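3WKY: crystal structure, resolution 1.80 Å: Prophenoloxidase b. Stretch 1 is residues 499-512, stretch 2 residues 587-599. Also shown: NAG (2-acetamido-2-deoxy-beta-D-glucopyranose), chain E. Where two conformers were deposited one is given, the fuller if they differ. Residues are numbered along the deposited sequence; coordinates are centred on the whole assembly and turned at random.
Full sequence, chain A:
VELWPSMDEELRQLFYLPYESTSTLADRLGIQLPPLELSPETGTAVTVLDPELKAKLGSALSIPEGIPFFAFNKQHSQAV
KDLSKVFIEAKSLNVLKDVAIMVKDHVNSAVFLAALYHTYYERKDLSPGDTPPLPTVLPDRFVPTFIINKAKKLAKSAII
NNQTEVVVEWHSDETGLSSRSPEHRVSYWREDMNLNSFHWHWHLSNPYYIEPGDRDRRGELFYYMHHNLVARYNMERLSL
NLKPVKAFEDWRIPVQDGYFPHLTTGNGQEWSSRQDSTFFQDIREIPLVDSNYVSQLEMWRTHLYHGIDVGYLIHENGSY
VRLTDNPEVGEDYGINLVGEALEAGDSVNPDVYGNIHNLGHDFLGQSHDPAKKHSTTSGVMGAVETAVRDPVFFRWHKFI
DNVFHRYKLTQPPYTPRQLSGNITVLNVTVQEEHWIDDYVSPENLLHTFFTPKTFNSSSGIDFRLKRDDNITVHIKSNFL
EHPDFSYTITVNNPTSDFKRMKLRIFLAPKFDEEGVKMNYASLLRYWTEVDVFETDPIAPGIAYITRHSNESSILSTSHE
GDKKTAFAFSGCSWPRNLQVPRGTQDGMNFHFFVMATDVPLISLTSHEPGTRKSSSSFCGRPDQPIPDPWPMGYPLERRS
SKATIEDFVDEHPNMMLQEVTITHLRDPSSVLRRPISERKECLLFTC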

# COMPACT_ATOMS: atom_id res chain seq x y z
N LYS A 499 -42.03 -29.64 -43.92
CA LYS A 499 -40.84 -28.87 -43.57
C LYS A 499 -40.14 -29.51 -42.39
O LYS A 499 -40.80 -29.95 -41.44
CB LYS A 499 -41.22 -27.43 -43.22
CG LYS A 499 -41.75 -26.58 -44.37
CD LYS A 499 -40.65 -26.26 -45.38
CE LYS A 499 -41.17 -25.33 -46.46
NZ LYS A 499 -40.15 -25.11 -47.52
N ARG A 500 -38.82 -29.60 -42.47
CA ARG A 500 -38.01 -30.07 -41.35
C ARG A 500 -37.63 -28.85 -40.52
O ARG A 500 -37.38 -27.77 -41.07
CB ARG A 500 -36.73 -30.73 -41.83
CG ARG A 500 -36.90 -31.97 -42.68
CD ARG A 500 -35.54 -32.62 -42.97
NE ARG A 500 -34.53 -31.65 -43.39
CZ ARG A 500 -34.48 -31.09 -44.60
NH1 ARG A 500 -35.40 -31.41 -45.51
NH2 ARG A 500 -33.53 -30.22 -44.91
N MET A 501 -37.59 -29.01 -39.20
CA MET A 501 -37.10 -27.92 -38.39
C MET A 501 -36.32 -28.41 -37.18
O MET A 501 -36.45 -29.57 -36.76
CB MET A 501 -38.25 -27.03 -37.94
CG MET A 501 -39.21 -27.74 -37.07
SD MET A 501 -39.32 -26.83 -35.54
CE MET A 501 -41.09 -26.78 -35.36
N LYS A 502 -35.48 -27.53 -36.65
CA LYS A 502 -34.79 -27.77 -35.39
C LYS A 502 -35.34 -26.79 -34.35
O LYS A 502 -35.40 -25.59 -34.60
CB LYS A 502 -33.28 -27.60 -35.57
CG LYS A 502 -32.51 -27.50 -34.26
CD LYS A 502 -31.04 -27.86 -34.45
CE LYS A 502 -30.84 -29.36 -34.32
NZ LYS A 502 -29.43 -29.77 -34.54
N LEU A 503 -35.81 -27.32 -33.23
CA LEU A 503 -36.28 -26.47 -32.14
C LEU A 503 -35.08 -26.17 -31.25
O LEU A 503 -34.28 -27.06 -30.95
CB LEU A 503 -37.37 -27.17 -31.34
CG LEU A 503 -38.75 -27.13 -32.01
CD1 LEU A 503 -39.73 -28.02 -31.28
CD2 LEU A 503 -39.25 -25.69 -32.04
N ARG A 504 -34.94 -24.91 -30.85
CA ARG A 504 -33.81 -24.48 -30.03
C ARG A 504 -34.41 -23.78 -28.84
O ARG A 504 -35.06 -22.75 -29.00
CB ARG A 504 -32.94 -23.52 -30.82
CG ARG A 504 -32.41 -24.10 -32.11
CD ARG A 504 -31.70 -23.05 -32.91
NE ARG A 504 -31.26 -23.57 -34.20
CZ ARG A 504 -30.11 -24.20 -34.41
NH1 ARG A 504 -29.23 -24.36 -33.42
NH2 ARG A 504 -29.83 -24.64 -35.63
N ILE A 505 -34.20 -24.34 -27.66
CA ILE A 505 -34.87 -23.85 -26.47
C ILE A 505 -33.84 -23.50 -25.40
O ILE A 505 -32.99 -24.33 -25.08
CB ILE A 505 -35.83 -24.91 -25.93
CG1 ILE A 505 -36.84 -25.25 -27.04
CG2 ILE A 505 -36.52 -24.42 -24.68
CD1 ILE A 505 -38.07 -26.00 -26.59
N PHE A 506 -33.90 -22.27 -24.87
CA PHE A 506 -32.89 -21.80 -23.90
C PHE A 506 -33.56 -21.15 -22.70
O PHE A 506 -34.67 -20.63 -22.80
CB PHE A 506 -31.92 -20.80 -24.57
CG PHE A 506 -31.00 -21.43 -25.58
CD1 PHE A 506 -31.40 -21.60 -26.89
CD2 PHE A 506 -29.73 -21.87 -25.21
CE1 PHE A 506 -30.55 -22.19 -27.83
CE2 PHE A 506 -28.88 -22.45 -26.13
CZ PHE A 506 -29.28 -22.61 -27.44
N LEU A 507 -32.86 -21.15 -21.56
CA LEU A 507 -33.42 -20.66 -20.30
C LEU A 507 -32.49 -19.58 -19.75
O LEU A 507 -31.27 -19.68 -19.92
CB LEU A 507 -33.47 -21.80 -19.27
CG LEU A 507 -34.21 -21.59 -17.94
CD1 LEU A 507 -35.72 -21.70 -18.13
CD2 LEU A 507 -33.73 -22.58 -16.88
N ALA A 508 -33.06 -18.55 -19.13
CA ALA A 508 -32.27 -17.54 -18.40
C ALA A 508 -33.15 -16.87 -17.36
O ALA A 508 -34.36 -16.77 -17.55
CB ALA A 508 -31.70 -16.49 -19.36
N PRO A 509 -32.56 -16.41 -16.25
CA PRO A 509 -33.41 -15.67 -15.30
C PRO A 509 -33.92 -14.37 -15.93
O PRO A 509 -33.25 -13.79 -16.80
CB PRO A 509 -32.44 -15.33 -14.15
CG PRO A 509 -31.30 -16.29 -14.31
CD PRO A 509 -31.17 -16.53 -15.78
N LYS A 510 -35.08 -13.91 -15.50
CA LYS A 510 -35.63 -12.67 -16.02
C LYS A 510 -35.00 -11.45 -15.34
O LYS A 510 -34.76 -10.42 -15.99
CB LYS A 510 -37.16 -12.66 -15.86
CG LYS A 510 -37.83 -11.44 -16.47
CD LYS A 510 -39.35 -11.65 -16.59
CE LYS A 510 -40.02 -10.44 -17.26
NZ LYS A 510 -41.49 -10.65 -17.39
N PHE A 511 -34.72 -11.57 -14.04
CA PHE A 511 -34.23 -10.45 -13.25
C PHE A 511 -32.82 -10.69 -12.72
O PHE A 511 -32.46 -11.83 -12.41
CB PHE A 511 -35.17 -10.20 -12.07
CG PHE A 511 -36.60 -9.97 -12.48
CD1 PHE A 511 -37.02 -8.71 -12.88
CD2 PHE A 511 -37.50 -11.02 -12.51
CE1 PHE A 511 -38.35 -8.51 -13.28
CE2 PHE A 511 -38.81 -10.82 -12.91
CZ PHE A 511 -39.23 -9.57 -13.29
N ASP A 512 -32.04 -9.62 -12.62
CA ASP A 512 -30.72 -9.72 -11.99
C ASP A 512 -30.81 -9.69 -10.46
O ASP A 512 -31.90 -9.74 -9.90
CB ASP A 512 -29.76 -8.65 -12.51
CG ASP A 512 -30.18 -7.22 -12.14
OD1 ASP A 512 -30.96 -7.03 -11.19
OD2 ASP A 512 -29.70 -6.29 -12.81
N GLY A 587 -40.76 -18.67 -5.58
CA GLY A 587 -40.87 -18.86 -7.02
C GLY A 587 -40.03 -17.86 -7.78
O GLY A 587 -40.17 -16.64 -7.61
N MET A 588 -39.14 -18.36 -8.63
CA MET A 588 -38.24 -17.49 -9.37
C MET A 588 -38.56 -17.54 -10.86
O MET A 588 -38.76 -18.62 -11.42
CB MET A 588 -36.79 -17.93 -9.09
CG MET A 588 -35.73 -17.23 -9.90
SD MET A 588 -34.14 -17.90 -9.32
CE MET A 588 -33.02 -17.09 -10.46
N ASN A 589 -38.61 -16.38 -11.50
CA ASN A 589 -39.07 -16.30 -12.89
C ASN A 589 -37.95 -16.41 -13.92
O ASN A 589 -36.93 -15.73 -13.82
CB ASN A 589 -39.85 -15.00 -13.10
CG ASN A 589 -40.98 -14.84 -12.11
OD1 ASN A 589 -41.05 -13.84 -11.39
ND2 ASN A 589 -41.85 -15.83 -12.04
N PHE A 590 -38.16 -17.27 -14.92
CA PHE A 590 -37.18 -17.50 -15.99
C PHE A 590 -37.78 -17.30 -17.37
O PHE A 590 -38.94 -17.66 -17.61
CB PHE A 590 -36.63 -18.93 -15.93
CG PHE A 590 -35.74 -19.20 -14.75
CD1 PHE A 590 -36.28 -19.43 -13.49
CD2 PHE A 590 -34.36 -19.27 -14.91
CE1 PHE A 590 -35.46 -19.69 -12.40
CE2 PHE A 590 -33.52 -19.54 -13.82
CZ PHE A 590 -34.08 -19.75 -12.56
N HIS A 591 -36.98 -16.75 -18.28
CA HIS A 591 -37.33 -16.75 -19.69
C HIS A 591 -37.15 -18.16 -20.24
O HIS A 591 -36.19 -18.85 -19.89
CB HIS A 591 -36.40 -15.84 -20.49
CG HIS A 591 -36.54 -14.38 -20.18
ND1 HIS A 591 -37.73 -13.70 -20.35
CD2 HIS A 591 -35.63 -13.46 -19.77
CE1 HIS A 591 -37.55 -12.43 -20.03
NE2 HIS A 591 -36.29 -12.26 -19.68
N PHE A 592 -38.05 -18.57 -21.13
CA PHE A 592 -38.00 -19.87 -21.79
C PHE A 592 -38.12 -19.54 -23.28
O PHE A 592 -39.22 -19.39 -23.82
CB PHE A 592 -39.18 -20.72 -21.28
CG PHE A 592 -39.14 -22.18 -21.66
CD1 PHE A 592 -39.75 -22.63 -22.83
CD2 PHE A 592 -38.62 -23.13 -20.78
CE1 PHE A 592 -39.77 -23.99 -23.16
CE2 PHE A 592 -38.63 -24.49 -21.10
CZ PHE A 592 -39.21 -24.92 -22.29
N PHE A 593 -36.97 -19.37 -23.93
CA PHE A 593 -36.91 -18.92 -25.32
C PHE A 593 -37.04 -20.12 -26.25
O PHE A 593 -36.38 -21.14 -26.05
CB PHE A 593 -35.55 -18.22 -25.56
CG PHE A 593 -35.22 -17.95 -27.03
CD1 PHE A 593 -34.64 -18.94 -27.83
CD2 PHE A 593 -35.42 -16.70 -27.57
CE1 PHE A 593 -34.31 -18.69 -29.16
CE2 PHE A 593 -35.09 -16.43 -28.90
CZ PHE A 593 -34.53 -17.42 -29.69
N VAL A 594 -37.89 -19.99 -27.28
CA VAL A 594 -38.11 -21.08 -28.24
C VAL A 594 -37.93 -20.56 -29.66
O VAL A 594 -38.58 -19.58 -30.05
CB VAL A 594 -39.54 -21.66 -28.11
CG1 VAL A 594 -39.76 -22.80 -29.12
CG2 VAL A 594 -39.81 -22.12 -26.68
N MET A 595 -37.08 -21.22 -30.44
CA MET A 595 -36.94 -20.87 -31.85
C MET A 595 -37.09 -22.09 -32.77
O MET A 595 -36.50 -23.15 -32.52
CB MET A 595 -35.60 -20.19 -32.12
CG MET A 595 -35.40 -19.76 -33.56
SD MET A 595 -33.76 -19.01 -33.78
CE MET A 595 -33.84 -18.40 -35.46
N ALA A 596 -37.89 -21.95 -33.81
CA ALA A 596 -38.00 -22.99 -34.84
C ALA A 596 -37.13 -22.57 -36.02
O ALA A 596 -37.36 -21.53 -36.64
CB ALA A 596 -39.46 -23.17 -35.28
N THR A 597 -36.12 -23.38 -36.32
CA THR A 597 -35.22 -23.02 -37.40
C THR A 597 -35.30 -24.03 -38.54
O THR A 597 -35.57 -25.22 -38.33
CB THR A 597 -33.78 -22.88 -36.90
OG1 THR A 597 -32.95 -22.34 -37.94
CG2 THR A 597 -33.26 -24.21 -36.50
N ASP A 598 -35.13 -23.54 -39.76
CA ASP A 598 -35.18 -24.41 -40.94
C ASP A 598 -33.96 -25.32 -40.93
O ASP A 598 -32.87 -24.90 -40.53
CB ASP A 598 -35.19 -23.58 -42.22
CG ASP A 598 -36.35 -22.61 -42.30
OD1 ASP A 598 -37.43 -22.90 -41.73
OD2 ASP A 598 -36.17 -21.54 -42.93
N VAL A 599 -34.13 -26.57 -41.34
CA VAL A 599 -32.98 -27.47 -41.43
C VAL A 599 -32.47 -27.55 -42.87
O VAL A 599 -33.01 -28.32 -43.67
CB VAL A 599 -33.28 -28.88 -40.92
CG1 VAL A 599 -32.01 -29.73 -40.94
CG2 VAL A 599 -33.83 -28.83 -39.51
C1 NAG E . -38.29 -21.96 -46.61
C2 NAG E . -37.04 -21.06 -46.61
C3 NAG E . -36.06 -21.25 -47.78
C4 NAG E . -36.18 -22.59 -48.50
C5 NAG E . -37.64 -22.92 -48.70
C6 NAG E . -37.81 -24.18 -49.53
C7 NAG E . -37.61 -18.91 -45.54
C8 NAG E . -38.85 -18.07 -45.48
N2 NAG E . -37.45 -19.66 -46.64
O3 NAG E . -34.74 -21.13 -47.28
O4 NAG E . -35.54 -22.53 -49.75
O5 NAG E . -38.19 -23.12 -47.42
O6 NAG E . -37.08 -25.23 -48.94
O7 NAG E . -36.80 -18.88 -44.61
O HOH W 1 -38.37 -25.45 -42.29
O HOH W 2 -35.12 -9.96 -18.65
O HOH W 3 -35.58 -13.85 -12.35

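Strands 501-509 and 588-598 run antiparallel, with 151° between their N-to-C directions and a closest axis approach of 4.4 Å. The register is regular. M501 faces D598 and P509 faces F590, and between these ends the hydrogen-bonded pairs K502-T597, R504-M595, F506-F593 and A508-H591 alternate with the non-hydrogen-bonded pairs L503-A596, I505-V594 and L507-F592. Each hydrogen-bonded pair closes a two-bond ring. K502 N donates to T597 O at 2.9 Å and T597 N returns to K502 O at 2.9 Å; the N-H...O angles of 160° and 165° show well-aligned groups. The R504-M595 pair has 2.9 Å both for R504 N to M595 O and for M595 N to R504 O, and F506 N to F593 O (3.0 Å) is matched by F593 N to F506 O (2.9 Å). The last ring is less even: H591 N to A508 O is short at 2.7 Å but bent to 140°, whereas A508 N to H591 O is 3.2 Å at 157°.

P509, whose ring nitrogen carries no hydrogen, lies at the end of this ladder, yet one more bond follows it, from K510 N to N589 O (3.1 Å, 164°). At the other end V599 N reaches R500 O only weakly, at 3.5 Å. The non-hydrogen-bonded positions contribute CA-H...O contacts, among them I505 CA to F593 O at 3.1 Å (148° at the hydrogen) and L507 CA to H591 O at 3.3 Å (152°).

The alternation sends paired side chains to the same face. On the face holding L503, I505, L507, F592, V594 and A596 the contacts are apolar. I505 CG2 sits over the F592 ring, 3.9 Å from its centroid and 25° off the normal, the geometry of a CH-pi contact. L507 CD1 lies 3.7 Å from F590 CB and 4.2 Å from F592 CD2, so one methyl touches two residues of the facing strand. L503 CD2 likewise packs against V594 CG1 and A596 CB, each at 4.1 Å.

The other face carries K502, R504, F506, A508, H591, F593, M595 and T597. F506 CD1 and F593 CD1 approach to 4.3 Å, with the rings oblique to each other. T597 CG2 lies 3.1 Å from R504 NE, at the edge of the guanidinium, while the NH1 and NH2 groups of R504 are hydrogen-bonded elsewhere in the structure. Near the end of the ladder, K510 CB covers one face of the H591 ring, 4.2 Å from the centroid and 21° off the normal.

Waters bridge both ends. Water 1 donates to R500 O and D598 OD1, its oxygen 2.8 Å from each of these atoms. Water 3 donates to N589 O at 2.7 Å and accepts from F511 N at 3.0 Å, extending the link between the strands beyond K510. Outside the sheet, K499 NZ donates to O5 of NAG at 2.8 Å.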